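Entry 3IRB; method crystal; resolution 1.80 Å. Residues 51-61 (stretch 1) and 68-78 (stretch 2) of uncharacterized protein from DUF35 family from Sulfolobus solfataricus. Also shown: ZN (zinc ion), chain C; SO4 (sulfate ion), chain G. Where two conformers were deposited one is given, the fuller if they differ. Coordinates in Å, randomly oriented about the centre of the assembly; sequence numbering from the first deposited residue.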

# COMPACT_ATOMS: atom_id res chain seq x y z
N SER A 51 11.51 16.89 -7.62
CA SER A 51 11.62 17.86 -8.70
C SER A 51 12.90 17.67 -9.49
O SER A 51 13.01 18.15 -10.61
CB SER A 51 11.54 19.28 -8.15
OG SER A 51 10.30 19.50 -7.51
N LYS A 52 13.87 16.99 -8.88
CA LYS A 52 15.17 16.84 -9.54
C LYS A 52 15.20 15.67 -10.51
O LYS A 52 15.79 15.80 -11.59
CB LYS A 52 16.30 16.67 -8.53
CG LYS A 52 17.65 16.98 -9.18
CD LYS A 52 18.76 17.33 -8.23
CE LYS A 52 19.91 17.98 -9.00
NZ LYS A 52 21.23 17.79 -8.31
N CYS A 53 14.55 14.56 -10.16
CA CYS A 53 14.53 13.39 -11.06
C CYS A 53 13.14 13.03 -11.56
O CYS A 53 12.98 12.14 -12.42
CB CYS A 53 15.15 12.18 -10.36
SG CYS A 53 14.19 11.58 -8.93
N GLY A 54 12.12 13.70 -11.02
CA GLY A 54 10.76 13.43 -11.45
C GLY A 54 10.14 12.13 -10.93
O GLY A 54 9.03 11.85 -11.28
N ARG A 55 10.87 11.33 -10.15
CA ARG A 55 10.27 10.11 -9.56
C ARG A 55 9.10 10.47 -8.65
O ARG A 55 9.19 11.42 -7.86
CB ARG A 55 11.32 9.37 -8.75
CG ARG A 55 12.41 8.70 -9.59
CD ARG A 55 13.37 7.96 -8.69
NE ARG A 55 14.35 7.18 -9.44
CZ ARG A 55 15.46 7.67 -9.98
NH1 ARG A 55 15.77 8.96 -9.88
NH2 ARG A 55 16.26 6.85 -10.65
N ILE A 56 8.02 9.67 -8.73
CA ILE A 56 6.88 9.80 -7.86
C ILE A 56 6.89 8.62 -6.90
O ILE A 56 7.04 7.51 -7.34
CB ILE A 56 5.57 9.84 -8.67
CG1 ILE A 56 5.53 11.07 -9.59
CG2 ILE A 56 4.39 9.90 -7.74
CD1 ILE A 56 4.35 11.07 -10.59
N PHE A 57 6.79 8.90 -5.59
CA PHE A 57 6.90 7.88 -4.56
C PHE A 57 5.57 7.70 -3.88
O PHE A 57 4.89 8.68 -3.57
CB PHE A 57 7.91 8.25 -3.48
CG PHE A 57 9.30 8.47 -4.00
CD1 PHE A 57 10.18 7.40 -4.12
CD2 PHE A 57 9.70 9.74 -4.41
CE1 PHE A 57 11.45 7.57 -4.59
CE2 PHE A 57 10.98 9.92 -4.90
CZ PHE A 57 11.87 8.83 -4.99
N VAL A 58 5.21 6.45 -3.60
CA VAL A 58 4.05 6.15 -2.78
C VAL A 58 4.50 5.12 -1.72
O VAL A 58 5.23 4.20 -2.05
CB VAL A 58 2.87 5.64 -3.63
CG1 VAL A 58 3.14 4.23 -4.22
CG2 VAL A 58 1.56 5.71 -2.82
N PRO A 59 4.13 5.33 -0.44
CA PRO A 59 3.51 6.52 0.14
C PRO A 59 4.42 7.74 -0.03
O PRO A 59 5.62 7.58 -0.31
CB PRO A 59 3.35 6.18 1.63
CG PRO A 59 3.33 4.65 1.65
CD PRO A 59 4.26 4.24 0.55
N ALA A 60 3.83 8.92 0.02
CA ALA A 60 4.59 10.16 -0.13
C ALA A 60 5.81 10.18 0.78
O ALA A 60 5.78 9.72 1.92
CB ALA A 60 3.71 11.33 0.17
N ARG A 61 6.91 10.73 0.29
CA ARG A 61 8.07 10.87 1.12
C ARG A 61 8.71 12.23 0.97
O ARG A 61 8.50 12.92 -0.02
CB ARG A 61 9.06 9.72 0.88
CG ARG A 61 9.68 9.67 -0.45
CD ARG A 61 10.74 8.54 -0.48
NE ARG A 61 10.19 7.20 -0.65
CZ ARG A 61 10.93 6.14 -0.99
NH1 ARG A 61 12.24 6.26 -1.22
NH2 ARG A 61 10.36 4.95 -1.14
N PHE A 68 19.52 12.95 -3.33
CA PHE A 68 19.95 13.57 -2.08
C PHE A 68 19.38 14.97 -1.86
O PHE A 68 20.11 15.90 -1.54
CB PHE A 68 21.49 13.60 -1.97
CG PHE A 68 22.13 12.30 -2.29
CD1 PHE A 68 21.91 11.19 -1.48
CD2 PHE A 68 22.92 12.15 -3.43
CE1 PHE A 68 22.48 9.96 -1.79
CE2 PHE A 68 23.49 10.93 -3.74
CZ PHE A 68 23.27 9.83 -2.92
N VAL A 69 18.07 15.11 -2.08
CA VAL A 69 17.38 16.38 -1.95
C VAL A 69 15.99 16.16 -1.34
O VAL A 69 15.38 15.07 -1.48
CB VAL A 69 17.17 17.09 -3.32
CG1 VAL A 69 18.51 17.41 -3.99
CG2 VAL A 69 16.32 16.26 -4.21
N LYS A 70 15.54 17.20 -0.66
CA LYS A 70 14.20 17.27 -0.10
C LYS A 70 13.14 17.25 -1.23
O LYS A 70 13.36 17.80 -2.32
CB LYS A 70 14.07 18.59 0.71
CG LYS A 70 13.27 18.47 1.99
CD LYS A 70 11.76 18.53 1.77
CE LYS A 70 10.99 17.96 2.96
N ILE A 71 12.01 16.59 -0.96
CA ILE A 71 10.86 16.60 -1.86
C ILE A 71 9.75 17.46 -1.24
O ILE A 71 9.35 17.23 -0.10
CB ILE A 71 10.30 15.17 -2.05
CG1 ILE A 71 11.40 14.23 -2.58
CG2 ILE A 71 9.03 15.16 -2.99
CD1 ILE A 71 10.93 12.77 -2.82
N GLU A 72 9.23 18.40 -2.02
CA GLU A 72 8.20 19.34 -1.56
C GLU A 72 6.84 19.20 -2.26
O GLU A 72 5.83 19.70 -1.75
CB GLU A 72 8.67 20.77 -1.82
CG GLU A 72 10.12 21.05 -1.43
CD GLU A 72 10.27 21.51 -0.00
OE1 GLU A 72 9.32 21.34 0.80
OE2 GLU A 72 11.34 22.05 0.31
N ASN A 73 6.80 18.55 -3.42
CA ASN A 73 5.58 18.53 -4.21
C ASN A 73 4.79 17.24 -4.03
O ASN A 73 5.34 16.15 -4.14
CB ASN A 73 5.95 18.77 -5.67
CG ASN A 73 6.70 20.10 -5.85
OD1 ASN A 73 7.78 20.15 -6.42
ND2 ASN A 73 6.11 21.18 -5.31
N TYR A 74 3.50 17.36 -3.72
CA TYR A 74 2.67 16.20 -3.52
C TYR A 74 1.73 16.08 -4.70
O TYR A 74 1.31 17.07 -5.26
CB TYR A 74 1.89 16.30 -2.22
CG TYR A 74 2.82 16.47 -1.06
CD1 TYR A 74 3.50 15.38 -0.54
CD2 TYR A 74 3.03 17.72 -0.48
CE1 TYR A 74 4.38 15.54 0.52
CE2 TYR A 74 3.90 17.88 0.58
CZ TYR A 74 4.57 16.79 1.08
OH TYR A 74 5.43 16.94 2.14
N VAL A 75 1.42 14.84 -5.07
CA VAL A 75 0.58 14.57 -6.24
C VAL A 75 -0.43 13.48 -5.92
O VAL A 75 -0.14 12.56 -5.17
CB VAL A 75 1.42 14.15 -7.48
CG1 VAL A 75 2.40 15.26 -7.87
CG2 VAL A 75 2.16 12.91 -7.22
N GLU A 76 -1.64 13.63 -6.47
CA GLU A 76 -2.67 12.61 -6.29
C GLU A 76 -2.43 11.51 -7.32
O GLU A 76 -2.37 11.78 -8.52
CB GLU A 76 -4.08 13.19 -6.45
CG GLU A 76 -5.15 12.11 -6.14
CD GLU A 76 -6.60 12.58 -6.22
OE1 GLU A 76 -6.85 13.79 -6.40
OE2 GLU A 76 -7.47 11.68 -6.08
N ILE A 77 -2.32 10.28 -6.85
CA ILE A 77 -2.10 9.13 -7.70
C ILE A 77 -3.45 8.64 -8.23
O ILE A 77 -4.45 8.69 -7.53
CB ILE A 77 -1.28 8.11 -6.89
CG1 ILE A 77 0.16 8.66 -6.81
CG2 ILE A 77 -1.25 6.72 -7.53
CD1 ILE A 77 0.94 8.01 -5.83
N ASN A 78 -3.50 8.22 -9.48
CA ASN A 78 -4.72 7.64 -10.05
C ASN A 78 -5.01 6.28 -9.43
O ASN A 78 -4.40 5.26 -9.79
CB ASN A 78 -4.60 7.50 -11.57
CG ASN A 78 -5.92 7.10 -12.22
OD1 ASN A 78 -6.83 6.58 -11.58
ND2 ASN A 78 -6.02 7.35 -13.53
ZN ZN C . 15.14 12.59 -7.11
S SO4 G . 14.05 3.12 -1.88
O1 SO4 G . 14.47 2.82 -3.24
O2 SO4 G . 14.71 4.36 -1.44
O3 SO4 G . 14.37 2.01 -1.00
O4 SO4 G . 12.60 3.26 -1.86
O HOH W 1 12.89 17.34 -5.02

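No direct hydrogen bond joins the two stretches; the 503 Å² buried between them is covered mainly by apolar side chains. F68, at the start of stretch 2, points its CA-to-CB bond away and makes no contact. V69 points toward stretch 1, and its CG1 lies 4.2 Å from CD of K52, so the aliphatic part of the extended, all-t lysine supplies the contact. The CA-to-CB bond of K70 points away, and the residue takes part through its backbone: one water accepts from N of S51 (3.0 Å to the water O) and donates to O of K70 (2.8 Å from the same water O), bridging the two stretches.

I71 has the largest covered area, 78 Å². Its CD1 sits 3.5 Å from CE2 of F57, approaching the ring obliquely, while its CB lies 3.5 Å from O of R61 and its CD1 4.1 Å from CG of R61. The guanidinium of R61 is engaged instead with the sulfate, NH2 donating to O4 at 2.9 Å and NH1 to O2 at 3.1 Å.

E72 points away. At N73, OD1 comes within 2.8 Å of OG of S51, but the angle is poor, so proximity alone does not make this a hydrogen bond. The CA-to-CB bond of Y74 points sideways, yet its ring end comes nearer: CB of A60 lies 4.1 Å from CD1 of Y74, near the ring plane and at its edge. V75 points toward stretch 1 and packs its CG2 3.8 Å from CG2 of I56. After E76, which is out of reach, I77 again points toward stretch 1; its CD1 lies 3.8 Å from CB of V58 and 4.4 Å from CG2 of I56, so one methyl touches two strand residues. N78 makes no contact across the stretches.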